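Local structure of protein YrdA (Escherichia coli, 3TIO) at the interface of chains A and B. The protein is a zinc-binding homologue of the gamma-class carbonic anhydrases that may switch between allosteric conformations. Numbering follows the deposited sequence. Chains: chain A/B, Protein YrdA.

The three contacts form a continuous band along the interface of two YrdA chains. The C-alpha centres of contact 1 and contact 2 lie about 8 Å apart, those of contact 2 and contact 3 about 6 Å, and those of contact 1 and contact 3 about 13 Å. A:Asp61 and B:Arg45 join contact 1 to contact 2; A:His90, B:Met64 and B:His66 join contact 2 to contact 3. Helix 154-176 of chain A serves contacts 1 and 2. The band thus runs from an intersubunit salt bridge to the zinc-site histidines, so that metal binding and assembly of the deposited trimer are probably coupled.

Contact 1: the interface of chains A and B. Residues chain A 39-40, 61, 174; chain B 6-7, 27, 45, 47.
A:Tyr174 reaches across to B:Asp47, its phenol OH giving a hydrogen bond of 2.7 Å to carboxylate oxygen OD1. The hydroxyl arrives on the anti side of that oxygen, 26° out of the carboxylate plane. B:Tyr7 covers one face of the phenol, crossing it at about a right angle with CD1 3.5 Å from A:Tyr174 CZ, while the B:Ile27 branch methyl CG2 lies near the ring plane at the hydroxyl end, 3.5 Å from A:Tyr174 OH. B:Arg45 carries the second link. Its chain leaves with CG anti to the backbone N (chi1 -175°) and bends further out, which turns the guanidinium side-on to A:Asp61. NH2 meets OD1 at 2.7 Å and NE meets OD2 at 3.0 Å, each on a syn lone pair, with the two flat groups only 8° from coplanar. The remaining nitrogen, NH1, binds B:Asp47 OD1 at 2.8 Å; that oxygen therefore accepts from both tyrosine and arginine, and ties the two links together. A:Trp39 covers one guanidinium face, its CE3 3.6 Å from B:Arg45 CZ, which should help fix its rotation against A:Asp61. In the fold, helix 154-176 of chain A supplies A:Tyr174, while B:Ile27 and B:Arg45 lie on strands 25-27 and 43-46 of the neighbouring left-handed beta-helix.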
ATOM      1  N   TRP A  39      -8.925  10.366  -4.285  1.00  9.25           N
ATOM      2  CA  TRP A  39      -9.633   9.116  -4.504  1.00  9.11           C
ATOM      3  C   TRP A  39      -9.680   8.177  -3.289  1.00  8.55           C
ATOM      4  O   TRP A  39      -9.134   8.493  -2.235  1.00 10.02           O
ATOM      5  CB  TRP A  39      -9.047   8.471  -5.764  1.00  9.69           C
ATOM      6  CG  TRP A  39      -9.281   9.378  -6.953  1.00  9.32           C
ATOM      7  CD1 TRP A  39      -8.582  10.512  -7.275  1.00 10.32           C
ATOM      8  CD2 TRP A  39     -10.376   9.312  -7.874  1.00 10.08           C
ATOM      9  NE1 TRP A  39      -9.183  11.158  -8.330  1.00 10.89           N
ATOM     10  CE2 TRP A  39     -10.287  10.444  -8.717  1.00 10.12           C
ATOM     11  CE3 TRP A  39     -11.432   8.409  -8.061  1.00 12.51           C
ATOM     12  CZ2 TRP A  39     -11.214  10.694  -9.737  1.00 10.25           C
ATOM     13  CZ3 TRP A  39     -12.353   8.660  -9.070  1.00 11.78           C
ATOM     14  CH2 TRP A  39     -12.239   9.794  -9.895  1.00 11.30           C
ATOM     15  N   PRO A  40     -10.366   7.025  -3.414  1.00  9.20           N
ATOM     16  CA  PRO A  40     -10.492   6.062  -2.316  1.00  8.68           C
ATOM     17  C   PRO A  40      -9.250   5.625  -1.552  1.00  7.26           C
ATOM     18  O   PRO A  40      -8.167   5.476  -2.115  1.00  8.79           O
ATOM     19  CB  PRO A  40     -11.178   4.869  -2.979  1.00  9.46           C
ATOM     20  CG  PRO A  40     -12.053   5.519  -3.983  1.00  8.58           C
ATOM     21  CD  PRO A  40     -11.140   6.570  -4.585  1.00  9.82           C
ATOM     22  N   ASP A  61      -6.173   6.412  -5.769  1.00  7.85           N
ATOM     23  CA  ASP A  61      -6.491   5.375  -4.788  1.00  7.51           C
ATOM     24  C   ASP A  61      -5.319   4.744  -4.055  1.00  7.08           C
ATOM     25  O   ASP A  61      -4.363   4.290  -4.674  1.00  7.74           O
ATOM     26  CB  ASP A  61      -7.276   4.229  -5.450  1.00  8.89           C
ATOM     27  CG  ASP A  61      -8.246   4.702  -6.509  1.00  9.34           C
ATOM     28  OD1 ASP A  61      -7.793   5.328  -7.489  1.00 11.53           O
ATOM     29  OD2 ASP A  61      -9.458   4.427  -6.368  1.00 11.40           O
ATOM     30  N   TYR A 174     -18.043  12.104 -10.488  1.00 21.59           N
ATOM     31  CA  TYR A 174     -18.356  11.571  -9.168  1.00 21.84           C
ATOM     32  C   TYR A 174     -19.020  12.628  -8.296  1.00 22.61           C
ATOM     33  O   TYR A 174     -19.879  12.312  -7.477  1.00 23.70           O
ATOM     34  CB  TYR A 174     -17.083  11.056  -8.493  1.00 21.00           C
ATOM     35  CG  TYR A 174     -16.695   9.663  -8.929  1.00 20.79           C
ATOM     36  CD1 TYR A 174     -17.326   8.545  -8.386  1.00 21.95           C
ATOM     37  CD2 TYR A 174     -15.727   9.462  -9.910  1.00 20.43           C
ATOM     38  CE1 TYR A 174     -17.001   7.259  -8.808  1.00 22.03           C
ATOM     39  CE2 TYR A 174     -15.397   8.180 -10.343  1.00 20.17           C
ATOM     40  CZ  TYR A 174     -16.038   7.084  -9.787  1.00 20.62           C
ATOM     41  OH  TYR A 174     -15.715   5.815 -10.213  1.00 20.96           O
TER
ATOM     42  N   PRO B   6     -22.111   3.006  -7.115  1.00 16.54           N
ATOM     43  CA  PRO B   6     -22.306   3.134  -8.557  1.00 17.89           C
ATOM     44  C   PRO B   6     -21.379   4.126  -9.248  1.00 18.06           C
ATOM     45  O   PRO B   6     -20.705   4.932  -8.607  1.00 18.97           O
ATOM     46  CB  PRO B   6     -23.759   3.575  -8.654  1.00 18.94           C
ATOM     47  CG  PRO B   6     -23.861   4.518  -7.493  1.00 18.02           C
ATOM     48  CD  PRO B   6     -23.137   3.768  -6.379  1.00 18.03           C
ATOM     49  N   TYR B   7     -21.352   4.027 -10.570  1.00 19.62           N
ATOM     50  CA  TYR B   7     -20.603   4.928 -11.432  1.00 20.53           C
ATOM     51  C   TYR B   7     -21.523   5.051 -12.634  1.00 21.42           C
ATOM     52  O   TYR B   7     -21.644   4.114 -13.424  1.00 21.04           O
ATOM     53  CB  TYR B   7     -19.266   4.340 -11.879  1.00 21.50           C
ATOM     54  CG  TYR B   7     -18.584   5.214 -12.909  1.00 22.79           C
ATOM     55  CD1 TYR B   7     -18.107   6.480 -12.570  1.00 23.26           C
ATOM     56  CD2 TYR B   7     -18.454   4.795 -14.232  1.00 23.38           C
ATOM     57  CE1 TYR B   7     -17.520   7.309 -13.523  1.00 24.88           C
ATOM     58  CE2 TYR B   7     -17.867   5.615 -15.193  1.00 24.29           C
ATOM     59  CZ  TYR B   7     -17.404   6.870 -14.832  1.00 24.73           C
ATOM     60  OH  TYR B   7     -16.835   7.691 -15.780  1.00 27.79           O
ATOM     61  N   ILE B  27     -16.524  -0.116  -6.655  1.00 10.56           N
ATOM     62  CA  ILE B  27     -17.212   0.875  -7.482  1.00 11.79           C
ATOM     63  C   ILE B  27     -17.448   0.535  -8.950  1.00 10.42           C
ATOM     64  O   ILE B  27     -16.555   0.060  -9.644  1.00 11.27           O
ATOM     65  CB  ILE B  27     -16.423   2.208  -7.460  1.00 11.49           C
ATOM     66  CG1 ILE B  27     -16.217   2.672  -6.019  1.00 11.82           C
ATOM     67  CG2 ILE B  27     -17.157   3.275  -8.267  1.00 12.61           C
ATOM     68  CD1 ILE B  27     -15.056   3.635  -5.857  1.00 14.59           C
ATOM     69  N   ARG B  45     -12.140  -0.531  -8.565  1.00  9.70           N
ATOM     70  CA  ARG B  45     -12.830   0.518  -9.304  1.00 10.64           C
ATOM     71  C   ARG B  45     -13.004   0.153 -10.780  1.00 11.36           C
ATOM     72  O   ARG B  45     -12.038   0.094 -11.540  1.00 13.16           O
ATOM     73  CB  ARG B  45     -12.044   1.833  -9.132  1.00 10.58           C
ATOM     74  CG  ARG B  45     -12.677   3.081  -9.752  1.00 11.56           C
ATOM     75  CD  ARG B  45     -12.354   4.357  -8.950  1.00 12.67           C
ATOM     76  NE  ARG B  45     -10.949   4.781  -8.968  1.00 11.72           N
ATOM     77  CZ  ARG B  45     -10.378   5.499  -9.935  1.00 11.99           C
ATOM     78  NH1 ARG B  45     -11.079   5.884 -10.996  1.00 12.40           N
ATOM     79  NH2 ARG B  45      -9.105   5.865  -9.824  1.00 11.01           N
ATOM     80  N   ASP B  47     -14.861   1.792 -13.333  1.00 13.48           N
ATOM     81  CA  ASP B  47     -15.589   2.908 -13.921  1.00 15.96           C
ATOM     82  C   ASP B  47     -15.242   3.164 -15.386  1.00 17.46           C
ATOM     83  O   ASP B  47     -16.124   3.135 -16.247  1.00 20.54           O
ATOM     84  CB  ASP B  47     -15.377   4.179 -13.076  1.00 13.65           C
ATOM     85  CG  ASP B  47     -13.918   4.420 -12.702  1.00 11.82           C
ATOM     86  OD1 ASP B  47     -13.673   5.351 -11.905  1.00 14.25           O
ATOM     87  OD2 ASP B  47     -13.023   3.700 -13.192  1.00 14.99           O
TER

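Contact 2: the interface of chains A and B. Residues chain A 61, 90, 167; chain B 45, 64, 66, 69.
Beside its salt bridge to A:Asp61, B:Arg45 uses NH2 again to give A:Tyr167 OH a hydrogen bond of 3.1 Å, nearly straight at 165° and in the guanidinium plane. The same tyrosine turns its ring edge to B:His69: its CE1 is 3.6 Å from B:His69 CE1, and the planes stand 78° apart. A:His90 likewise meets B:His66 edge to face, with its NE2 3.2 Å from B:His66 ND1. B:His66 and B:His69 belong to the zinc site, and A:His90 NE2 lies near a ring nitrogen of each, which would suit a shared metal. With CG anti to the backbone N (chi1 -158°), B:Met64 bends to lay SD over one A:His90 face, toward the rim and 3.6 Å from ND1. The B:Met64 methyl CE packs 3.7 Å from A:Asp61 CG. Further out, A:Asp61 OD1 lies in the A:His90 ring plane and accepts a weak, bent bond from ND1 (2.9 Å), which may help set the ring's rotation. Within chain B, the B:Arg45 guanidinium lies toward the B:His66 rim, CZ 3.4 Å above the ring plane on the side A:His90 approaches, and may limit its rotation. In the fold, A:Tyr167 projects from helix 154-176, B:Met64 and B:His66 line strand 64-66, and A:Asp61, A:His90 and B:His69 occupy loops.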
ATOM      1  N   ASP A  61      -6.173   6.412  -5.769  1.00  7.85           N
ATOM      2  CA  ASP A  61      -6.491   5.375  -4.788  1.00  7.51           C
ATOM      3  C   ASP A  61      -5.319   4.744  -4.055  1.00  7.08           C
ATOM      4  O   ASP A  61      -4.363   4.290  -4.674  1.00  7.74           O
ATOM      5  CB  ASP A  61      -7.276   4.229  -5.450  1.00  8.89           C
ATOM      6  CG  ASP A  61      -8.246   4.702  -6.509  1.00  9.34           C
ATOM      7  OD1 ASP A  61      -7.793   5.328  -7.489  1.00 11.53           O
ATOM      8  OD2 ASP A  61      -9.458   4.427  -6.368  1.00 11.40           O
ATOM      9  N   HIS A  90      -1.928   5.534  -8.395  1.00  8.05           N
ATOM     10  CA  HIS A  90      -2.442   4.697  -7.315  1.00  7.53           C
ATOM     11  C   HIS A  90      -1.313   4.224  -6.415  1.00  6.46           C
ATOM     12  O   HIS A  90      -0.203   3.955  -6.881  1.00  7.07           O
ATOM     13  CB  HIS A  90      -3.112   3.437  -7.864  1.00  8.21           C
ATOM     14  CG  HIS A  90      -4.152   3.691  -8.908  1.00  8.34           C
ATOM     15  ND1 HIS A  90      -5.388   4.223  -8.620  1.00  8.15           N
ATOM     16  CD2 HIS A  90      -4.151   3.434 -10.236  1.00  9.31           C
ATOM     17  CE1 HIS A  90      -6.110   4.276  -9.726  1.00  9.22           C
ATOM     18  NE2 HIS A  90      -5.382   3.803 -10.720  1.00  8.94           N
ATOM     19  N   TYR A 167      -8.558  13.421 -15.291  1.00 12.67           N
ATOM     20  CA  TYR A 167      -8.924  13.170 -13.909  1.00 13.26           C
ATOM     21  C   TYR A 167      -9.784  14.274 -13.303  1.00 12.43           C
ATOM     22  O   TYR A 167     -10.497  14.048 -12.325  1.00 13.07           O
ATOM     23  CB  TYR A 167      -7.682  12.907 -13.052  1.00 12.10           C
ATOM     24  CG  TYR A 167      -7.544  11.439 -12.707  1.00 12.39           C
ATOM     25  CD1 TYR A 167      -6.643  10.616 -13.386  1.00 13.88           C
ATOM     26  CD2 TYR A 167      -8.352  10.862 -11.732  1.00 12.10           C
ATOM     27  CE1 TYR A 167      -6.558   9.246 -13.098  1.00 14.05           C
ATOM     28  CE2 TYR A 167      -8.274   9.498 -11.439  1.00 11.89           C
ATOM     29  CZ  TYR A 167      -7.378   8.700 -12.124  1.00 12.18           C
ATOM     30  OH  TYR A 167      -7.313   7.354 -11.827  1.00 13.27           O
TER
ATOM     31  N   ARG B  45     -12.140  -0.531  -8.565  1.00  9.70           N
ATOM     32  CA  ARG B  45     -12.830   0.518  -9.304  1.00 10.64           C
ATOM     33  C   ARG B  45     -13.004   0.153 -10.780  1.00 11.36           C
ATOM     34  O   ARG B  45     -12.038   0.094 -11.540  1.00 13.16           O
ATOM     35  CB  ARG B  45     -12.044   1.833  -9.132  1.00 10.58           C
ATOM     36  CG  ARG B  45     -12.677   3.081  -9.752  1.00 11.56           C
ATOM     37  CD  ARG B  45     -12.354   4.357  -8.950  1.00 12.67           C
ATOM     38  NE  ARG B  45     -10.949   4.781  -8.968  1.00 11.72           N
ATOM     39  CZ  ARG B  45     -10.378   5.499  -9.935  1.00 11.99           C
ATOM     40  NH1 ARG B  45     -11.079   5.884 -10.996  1.00 12.40           N
ATOM     41  NH2 ARG B  45      -9.105   5.865  -9.824  1.00 11.01           N
ATOM     42  N   MET B  64      -5.337  -2.966  -4.693  1.00  6.70           N
ATOM     43  CA  MET B  64      -5.971  -1.879  -5.430  1.00  7.64           C
ATOM     44  C   MET B  64      -6.116  -2.370  -6.859  1.00  7.71           C
ATOM     45  O   MET B  64      -5.121  -2.674  -7.523  1.00  8.13           O
ATOM     46  CB  MET B  64      -5.099  -0.618  -5.379  1.00  9.04           C
ATOM     47  CG  MET B  64      -5.836   0.707  -5.638  1.00 13.09           C
ATOM     48  SD  MET B  64      -6.359   1.010  -7.342  1.00 14.30           S
ATOM     49  CE  MET B  64      -8.136   1.110  -7.162  1.00 14.57           C
ATOM     50  N   HIS B  66      -7.788  -1.574 -10.652  1.00 10.00           N
ATOM     51  CA  HIS B  66      -8.373  -0.585 -11.552  1.00 10.92           C
ATOM     52  C   HIS B  66      -8.178  -1.022 -13.000  1.00 13.33           C
ATOM     53  O   HIS B  66      -7.577  -2.063 -13.277  1.00 11.60           O
ATOM     54  CB  HIS B  66      -7.748   0.799 -11.345  1.00 11.12           C
ATOM     55  CG  HIS B  66      -8.563   1.920 -11.919  1.00  9.41           C
ATOM     56  ND1 HIS B  66      -8.001   3.066 -12.434  1.00 13.10           N
ATOM     57  CD2 HIS B  66      -9.904   2.068 -12.053  1.00 10.25           C
ATOM     58  CE1 HIS B  66      -8.957   3.872 -12.864  1.00 11.52           C
ATOM     59  NE2 HIS B  66     -10.120   3.290 -12.645  1.00 12.04           N
ATOM     60  N   HIS B  69      -6.434   3.605 -18.034  1.00 24.50           N
ATOM     61  CA  HIS B  69      -6.943   4.963 -18.203  1.00 25.69           C
ATOM     62  C   HIS B  69      -7.094   5.295 -19.680  1.00 27.97           C
ATOM     63  O   HIS B  69      -6.102   5.457 -20.391  1.00 29.00           O
ATOM     64  CB  HIS B  69      -5.991   5.972 -17.556  1.00 24.02           C
ATOM     65  CG  HIS B  69      -5.839   5.797 -16.078  1.00 22.02           C
ATOM     66  ND1 HIS B  69      -4.901   6.485 -15.339  1.00 21.98           N
ATOM     67  CD2 HIS B  69      -6.508   5.013 -15.201  1.00 22.95           C
ATOM     68  CE1 HIS B  69      -5.000   6.134 -14.070  1.00 20.73           C
ATOM     69  NE2 HIS B  69      -5.967   5.242 -13.959  1.00 16.26           N
TER

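Contact 3: the interface of chains A and B. Residues chain A 90-91, 107; chain B 64, 66, 93, 95.
A:His90 NE2 points into the cluster of zinc-site histidines of chain B, 3.3 Å from B:His95 NE2 and also beside B:His66 ND1. In gamma-class carbonic anhydrases the metal is shared between subunits of left-handed beta-helices, and this convergence of ring nitrogens makes A:His90 a probable zinc ligand from the neighbouring chain. Its CD2 approaches B:His95 CD2 to 3.5 Å. B:Met93, bent at chi2 and chi3, passes under the A:His90 side chain on the ring side also occupied by B:Met64: its SD lies 3.5 Å from A:His90 CB, and its methyl CE 3.7 Å from A:His90 CD2. With an alanine here, the zinc would probably lose a ligand donated from across the interface, and the B:Met64 sulfur and the B:Met93 methyl would face a gap where the imidazole had packed. A:Met107 covers B:His95 from another side. Taking CG between the backbone N and carbonyl carbon (chi1 64°), it lays methyl CE over the centre of the imidazole, 3.5 Å from B:His95 CG, in a CH-pi contact. Its SD meanwhile touches B:Met93 CG at 3.8 Å. The aliphatic stem of A:Lys91 slides past both methionines in the opposite direction, with its CE 3.6 Å from B:Met64 CB.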
ATOM      1  N   HIS A  90      -1.928   5.534  -8.395  1.00  8.05           N
ATOM      2  CA  HIS A  90      -2.442   4.697  -7.315  1.00  7.53           C
ATOM      3  C   HIS A  90      -1.313   4.224  -6.415  1.00  6.46           C
ATOM      4  O   HIS A  90      -0.203   3.955  -6.881  1.00  7.07           O
ATOM      5  CB  HIS A  90      -3.112   3.437  -7.864  1.00  8.21           C
ATOM      6  CG  HIS A  90      -4.152   3.691  -8.908  1.00  8.34           C
ATOM      7  ND1 HIS A  90      -5.388   4.223  -8.620  1.00  8.15           N
ATOM      8  CD2 HIS A  90      -4.151   3.434 -10.236  1.00  9.31           C
ATOM      9  CE1 HIS A  90      -6.110   4.276  -9.726  1.00  9.22           C
ATOM     10  NE2 HIS A  90      -5.382   3.803 -10.720  1.00  8.94           N
ATOM     11  N   LYS A  91      -1.615   4.110  -5.125  1.00  6.48           N
ATOM     12  CA  LYS A  91      -0.665   3.599  -4.141  1.00  8.42           C
ATOM     13  C   LYS A  91       0.671   4.312  -4.046  1.00  9.53           C
ATOM     14  O   LYS A  91       1.660   3.717  -3.618  1.00 12.85           O
ATOM     15  CB  LYS A  91      -0.395   2.112  -4.403  1.00  9.34           C
ATOM     16  CG  LYS A  91      -1.517   1.173  -4.007  1.00 13.71           C
ATOM     17  CD  LYS A  91      -1.105  -0.268  -4.279  1.00 15.16           C
ATOM     18  CE  LYS A  91      -2.061  -1.258  -3.640  1.00 16.64           C
ATOM     19  NZ  LYS A  91      -2.020  -1.172  -2.158  1.00 21.19           N
ATOM     20  N   MET A 107       2.197   4.727 -10.588  1.00  8.49           N
ATOM     21  CA  MET A 107       1.611   3.988  -9.476  1.00  8.55           C
ATOM     22  C   MET A 107       2.621   3.138  -8.719  1.00  8.12           C
ATOM     23  O   MET A 107       3.533   2.554  -9.306  1.00  8.09           O
ATOM     24  CB  MET A 107       0.439   3.123  -9.965  1.00 10.68           C
ATOM     25  CG  MET A 107       0.797   2.006 -10.939  1.00 12.24           C
ATOM     26  SD  MET A 107      -0.692   1.213 -11.614  1.00 12.66           S
ATOM     27  CE  MET A 107      -0.879   2.107 -13.146  1.00 14.30           C
TER
ATOM     28  N   MET B  64      -5.337  -2.966  -4.693  1.00  6.70           N
ATOM     29  CA  MET B  64      -5.971  -1.879  -5.430  1.00  7.64           C
ATOM     30  C   MET B  64      -6.116  -2.370  -6.859  1.00  7.71           C
ATOM     31  O   MET B  64      -5.121  -2.674  -7.523  1.00  8.13           O
ATOM     32  CB  MET B  64      -5.099  -0.618  -5.379  1.00  9.04           C
ATOM     33  CG  MET B  64      -5.836   0.707  -5.638  1.00 13.09           C
ATOM     34  SD  MET B  64      -6.359   1.010  -7.342  1.00 14.30           S
ATOM     35  CE  MET B  64      -8.136   1.110  -7.162  1.00 14.57           C
ATOM     36  N   HIS B  66      -7.788  -1.574 -10.652  1.00 10.00           N
ATOM     37  CA  HIS B  66      -8.373  -0.585 -11.552  1.00 10.92           C
ATOM     38  C   HIS B  66      -8.178  -1.022 -13.000  1.00 13.33           C
ATOM     39  O   HIS B  66      -7.577  -2.063 -13.277  1.00 11.60           O
ATOM     40  CB  HIS B  66      -7.748   0.799 -11.345  1.00 11.12           C
ATOM     41  CG  HIS B  66      -8.563   1.920 -11.919  1.00  9.41           C
ATOM     42  ND1 HIS B  66      -8.001   3.066 -12.434  1.00 13.10           N
ATOM     43  CD2 HIS B  66      -9.904   2.068 -12.053  1.00 10.25           C
ATOM     44  CE1 HIS B  66      -8.957   3.872 -12.864  1.00 11.52           C
ATOM     45  NE2 HIS B  66     -10.120   3.290 -12.645  1.00 12.04           N
ATOM     46  N   MET B  93      -1.221  -4.459  -6.655  1.00  7.15           N
ATOM     47  CA  MET B  93      -1.732  -3.417  -7.534  1.00  7.90           C
ATOM     48  C   MET B  93      -1.977  -4.069  -8.892  1.00  8.01           C
ATOM     49  O   MET B  93      -1.026  -4.501  -9.543  1.00  8.56           O
ATOM     50  CB  MET B  93      -0.683  -2.305  -7.664  1.00  9.49           C
ATOM     51  CG  MET B  93      -1.012  -1.189  -8.647  1.00 11.54           C
ATOM     52  SD  MET B  93      -2.172   0.035  -8.010  1.00 15.09           S
ATOM     53  CE  MET B  93      -3.478  -0.070  -9.248  1.00 13.36           C
ATOM     54  N   HIS B  95      -3.652  -3.447 -12.636  1.00  8.67           N
ATOM     55  CA  HIS B  95      -4.122  -2.369 -13.487  1.00  9.39           C
ATOM     56  C   HIS B  95      -4.335  -2.743 -14.949  1.00 10.42           C
ATOM     57  O   HIS B  95      -3.381  -2.843 -15.719  1.00 11.38           O
ATOM     58  CB  HIS B  95      -3.134  -1.206 -13.387  1.00 11.86           C
ATOM     59  CG  HIS B  95      -3.758   0.132 -13.612  1.00 10.26           C
ATOM     60  ND1 HIS B  95      -3.846   0.716 -14.857  1.00 13.10           N
ATOM     61  CD2 HIS B  95      -4.357   0.984 -12.751  1.00 11.60           C
ATOM     62  CE1 HIS B  95      -4.473   1.873 -14.753  1.00 13.14           C
ATOM     63  NE2 HIS B  95      -4.794   2.059 -13.484  1.00 11.59           N
TER